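Local coordinates for protein dicer Related Helicase (Caenorhabditis elegans, PDB 6M6Q) that probably hydrolyses ATP as an RNA helicase of the RIG-I-like receptor subfamily that binds single- and double-stranded RNA, represented here by its N-terminal domain, at residues L228-E239 / K258-L266. Numbering follows the deposited sequence. Where two conformers were deposited one is given.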
loop_
_atom_site.group_PDB
_atom_site.type_symbol
_atom_site.label_atom_id
_atom_site.label_comp_id
_atom_site.label_asym_id
_atom_site.label_seq_id
_atom_site.Cartn_x
_atom_site.Cartn_y
_atom_site.Cartn_z
ATOM N N LEU B 228 16.938 -13.472 12.331
ATOM C CA LEU B 228 17.536 -13.422 10.980
ATOM C C LEU B 228 18.967 -13.923 11.094
ATOM O O LEU B 228 19.574 -13.729 12.159
ATOM C CB LEU B 228 17.461 -11.998 10.423
ATOM C CG LEU B 228 16.067 -11.353 10.418
ATOM C CD1 LEU B 228 16.148 -9.896 9.970
ATOM C CD2 LEU B 228 15.087 -12.133 9.530
ATOM N N SER B 229 19.432 -14.629 10.068
ATOM C CA SER B 229 20.744 -15.310 10.008
ATOM C C SER B 229 21.785 -14.414 9.323
ATOM O O SER B 229 22.983 -14.644 9.582
ATOM C CB SER B 229 20.635 -16.636 9.303
ATOM O OG SER B 229 19.656 -17.461 9.909
ATOM N N THR B 230 21.369 -13.464 8.460
ATOM C CA THR B 230 22.313 -12.624 7.655
ATOM C C THR B 230 22.481 -11.234 8.293
ATOM O O THR B 230 21.530 -10.714 8.883
ATOM C CB THR B 230 21.927 -12.523 6.162
ATOM O OG1 THR B 230 20.816 -11.646 5.970
ATOM C CG2 THR B 230 21.629 -13.866 5.537
ATOM N N ASP B 231 23.655 -10.648 8.147
ATOM C CA ASP B 231 23.926 -9.251 8.565
ATOM C C ASP B 231 23.206 -8.315 7.597
ATOM O O ASP B 231 22.649 -7.296 8.074
ATOM C CB ASP B 231 25.433 -8.990 8.654
ATOM C CG ASP B 231 26.107 -9.780 9.771
ATOM O OD1 ASP B 231 26.925 -9.188 10.501
ATOM O OD2 ASP B 231 25.785 -10.976 9.918
ATOM N N LEU B 232 23.151 -8.692 6.307
ATOM C CA LEU B 232 22.632 -7.855 5.184
ATOM C C LEU B 232 21.185 -7.433 5.470
ATOM O O LEU B 232 20.878 -6.236 5.310
ATOM C CB LEU B 232 22.723 -8.655 3.883
ATOM C CG LEU B 232 22.409 -7.892 2.594
ATOM C CD1 LEU B 232 23.273 -8.402 1.452
ATOM C CD2 LEU B 232 20.932 -7.996 2.218
ATOM N N VAL B 233 20.322 -8.384 5.827
ATOM C CA VAL B 233 18.869 -8.144 6.033
ATOM C C VAL B 233 18.692 -7.473 7.397
ATOM O O VAL B 233 17.899 -6.533 7.501
ATOM C CB VAL B 233 18.051 -9.449 5.906
ATOM C CG1 VAL B 233 16.568 -9.230 6.218
ATOM C CG2 VAL B 233 18.215 -10.085 4.523
ATOM N N GLU B 234 19.473 -7.876 8.380
ATOM C CA GLU B 234 19.402 -7.306 9.745
ATOM C C GLU B 234 19.554 -5.774 9.697
ATOM O O GLU B 234 18.684 -5.102 10.246
ATOM C CB GLU B 234 20.464 -7.928 10.637
ATOM C CG GLU B 234 20.399 -7.412 12.061
ATOM C CD GLU B 234 19.171 -7.859 12.832
ATOM O OE1 GLU B 234 18.971 -9.107 12.952
ATOM O OE2 GLU B 234 18.408 -6.962 13.327
ATOM N N ASP B 235 20.636 -5.261 9.078
ATOM C CA ASP B 235 20.978 -3.804 9.056
ATOM C C ASP B 235 20.078 -3.066 8.045
ATOM O O ASP B 235 20.013 -1.755 8.090
ATOM C CB ASP B 235 22.468 -3.596 8.761
ATOM C CG ASP B 235 22.806 -3.475 7.283
ATOM O OD1 ASP B 235 23.475 -4.393 6.760
ATOM O OD2 ASP B 235 22.429 -2.441 6.672
ATOM N N LEU B 236 19.440 -3.805 7.159
ATOM C CA LEU B 236 18.516 -3.248 6.155
ATOM C C LEU B 236 17.230 -2.799 6.857
ATOM O O LEU B 236 16.643 -1.807 6.403
ATOM C CB LEU B 236 18.275 -4.325 5.105
ATOM C CG LEU B 236 17.249 -4.016 4.030
ATOM C CD1 LEU B 236 17.702 -2.861 3.161
ATOM C CD2 LEU B 236 17.013 -5.250 3.181
ATOM N N LEU B 237 16.863 -3.457 7.964
ATOM C CA LEU B 237 15.572 -3.259 8.677
ATOM C C LEU B 237 15.765 -2.481 9.992
ATOM O O LEU B 237 14.742 -2.159 10.624
ATOM C CB LEU B 237 14.955 -4.635 8.947
ATOM C CG LEU B 237 14.785 -5.528 7.716
ATOM C CD1 LEU B 237 14.383 -6.939 8.109
ATOM C CD2 LEU B 237 13.766 -4.935 6.764
ATOM N N THR B 238 17.008 -2.216 10.414
ATOM C CA THR B 238 17.310 -1.508 11.701
ATOM C C THR B 238 17.644 -0.045 11.420
ATOM O O THR B 238 18.572 0.217 10.646
ATOM C CB THR B 238 18.416 -2.188 12.529
ATOM O OG1 THR B 238 19.603 -2.338 11.756
ATOM C CG2 THR B 238 18.009 -3.553 13.046
ATOM N N GLU B 239 16.911 0.859 12.065
ATOM C CA GLU B 239 17.110 2.340 12.024
ATOM C C GLU B 239 18.327 2.727 12.881
ATOM O O GLU B 239 19.404 2.944 12.287
ATOM C CB GLU B 239 15.846 3.043 12.534
ATOM C CG GLU B 239 15.320 2.476 13.856
ATOM C CD GLU B 239 14.258 1.385 13.733
ATOM O OE1 GLU B 239 14.421 0.488 12.877
ATOM O OE2 GLU B 239 13.268 1.437 14.491
ATOM N N LYS B 258 19.169 -3.352 22.113
ATOM C CA LYS B 258 19.037 -1.868 22.175
ATOM C C LYS B 258 18.256 -1.358 20.952
ATOM O O LYS B 258 17.470 -0.394 21.109
ATOM C CB LYS B 258 20.421 -1.207 22.251
ATOM C CG LYS B 258 20.502 0.021 23.151
ATOM C CD LYS B 258 20.045 1.311 22.497
ATOM C CE LYS B 258 19.525 2.319 23.500
ATOM N NZ LYS B 258 19.094 3.574 22.842
ATOM N N LYS B 259 18.478 -1.965 19.780
ATOM C CA LYS B 259 17.885 -1.537 18.483
ATOM C C LYS B 259 16.742 -2.492 18.078
ATOM O O LYS B 259 16.935 -3.740 18.104
ATOM C CB LYS B 259 18.974 -1.472 17.410
ATOM C CG LYS B 259 19.970 -0.330 17.572
ATOM C CD LYS B 259 20.924 -0.161 16.393
ATOM C CE LYS B 259 20.396 0.778 15.322
ATOM N NZ LYS B 259 21.445 1.141 14.334
ATOM N N TRP B 260 15.604 -1.921 17.699
ATOM C CA TRP B 260 14.430 -2.642 17.138
ATOM C C TRP B 260 14.606 -2.818 15.631
ATOM O O TRP B 260 15.533 -2.219 15.080
ATOM C CB TRP B 260 13.161 -1.876 17.463
ATOM C CG TRP B 260 11.907 -2.682 17.381
ATOM C CD1 TRP B 260 10.973 -2.619 16.394
ATOM C CD2 TRP B 260 11.399 -3.615 18.360
ATOM N NE1 TRP B 260 9.930 -3.452 16.674
ATOM C CE2 TRP B 260 10.155 -4.072 17.872
ATOM C CE3 TRP B 260 11.858 -4.103 19.594
ATOM C CZ2 TRP B 260 9.378 -4.999 18.565
ATOM C CZ3 TRP B 260 11.080 -5.010 20.282
ATOM C CH2 TRP B 260 9.855 -5.446 19.774
ATOM N N SER B 261 13.775 -3.654 15.008
ATOM C CA SER B 261 13.790 -3.939 13.544
ATOM C C SER B 261 12.356 -4.103 13.030
ATOM O O SER B 261 11.439 -4.297 13.859
ATOM C CB SER B 261 14.614 -5.151 13.229
ATOM O OG SER B 261 13.997 -6.335 13.714
ATOM N N LEU B 262 12.168 -4.020 11.715
ATOM C CA LEU B 262 10.842 -4.178 11.078
ATOM C C LEU B 262 10.393 -5.634 11.233
ATOM O O LEU B 262 9.158 -5.865 11.337
ATOM C CB LEU B 262 10.926 -3.774 9.613
ATOM C CG LEU B 262 11.198 -2.301 9.360
ATOM C CD1 LEU B 262 11.479 -2.070 7.900
ATOM C CD2 LEU B 262 10.039 -1.447 9.820
ATOM N N HIS B 263 11.356 -6.564 11.302
ATOM C CA HIS B 263 11.105 -8.011 11.481
ATOM C C HIS B 263 10.581 -8.255 12.887
ATOM O O HIS B 263 9.639 -9.068 13.036
ATOM C CB HIS B 263 12.348 -8.858 11.195
ATOM C CG HIS B 263 12.113 -10.315 11.425
ATOM N ND1 HIS B 263 11.168 -11.035 10.711
ATOM C CD2 HIS B 263 12.691 -11.192 12.273
ATOM C CE1 HIS B 263 11.193 -12.289 11.101
ATOM N NE2 HIS B 263 12.110 -12.411 12.062
ATOM N N LYS B 264 11.087 -7.511 13.863
ATOM C CA LYS B 264 10.637 -7.639 15.264
ATOM C C LYS B 264 9.179 -7.185 15.382
ATOM O O LYS B 264 8.429 -7.857 16.097
ATOM C CB LYS B 264 11.574 -6.894 16.208
ATOM C CG LYS B 264 12.783 -7.714 16.625
ATOM C CD LYS B 264 13.625 -7.085 17.697
ATOM C CE LYS B 264 14.776 -7.971 18.102
ATOM N NZ LYS B 264 15.665 -8.247 16.954
ATOM N N THR B 265 8.783 -6.148 14.648
ATOM C CA THR B 265 7.397 -5.607 14.658
ATOM C C THR B 265 6.448 -6.679 14.098
ATOM O O THR B 265 5.417 -6.952 14.736
ATOM C CB THR B 265 7.273 -4.298 13.864
ATOM O OG1 THR B 265 8.219 -3.337 14.338
ATOM C CG2 THR B 265 5.885 -3.697 13.955
ATOM N N LEU B 266 6.808 -7.296 12.974
ATOM C CA LEU B 266 5.963 -8.317 12.305
ATOM C C LEU B 266 5.871 -9.568 13.188
ATOM O O LEU B 266 4.755 -10.168 13.256
ATOM C CB LEU B 266 6.545 -8.641 10.924
ATOM C CG LEU B 266 6.541 -7.477 9.932
ATOM C CD1 LEU B 266 6.918 -7.954 8.548
ATOM C CD2 LEU B 266 5.195 -6.770 9.907
#
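L237 O, in the segment carrying the short helix 231-236, meets the first turn of helix 262-271: it accepts a weak, bent hydrogen bond from L262 N (3.4 Å, 143° at the hydrogen) and a CA-H...O contact from S261 CA. L262 N, one of the first-turn amides that no preceding helical carbonyl can serve, thus finds its acceptor in the other segment. S261 is the N-cap of that helix; its OG accepts from K264 N at 3.1 Å, while its CB packs on T238 CG2. The T238 methyl also lies 3.5 Å from W260 O, and its hydroxyl OG1 turns back to E234 O in a weak bond. Helix 231-236 is capped likewise, T230 OG1 accepting weakly from V233 N and also bonding D38. Just before the S261 cap, W260 NE1 donates to T265 OG1 at 2.9 Å, in the indole plane, and G196 N bonds the same hydroxyl. Apolar contact adds to these bonds: the L237 and L262 side chains cross at an angle, CD2 of L237 3.8 Å from CD1 of L262, and L228 CD2 sits over the centre of the H263 imidazole, a CH-pi contact. H263 CG lies anti to the backbone N (chi1 178°), its side chain running past that of L228 in the opposite direction; its NE2 is weakly bonded to H226 O. At the outer edge, K259 NZ reaches E239 O through a weak bond, E239 being poorly ordered beside the unmodelled residues 240-257. In this all-helical N-terminal domain, the two segments lie among helix 33-42, whose W34 touches L237 and L266, helix 94-127, which meets L236 and L262 through R117, and helix 210-221, whose F221 packs on W260 and K264.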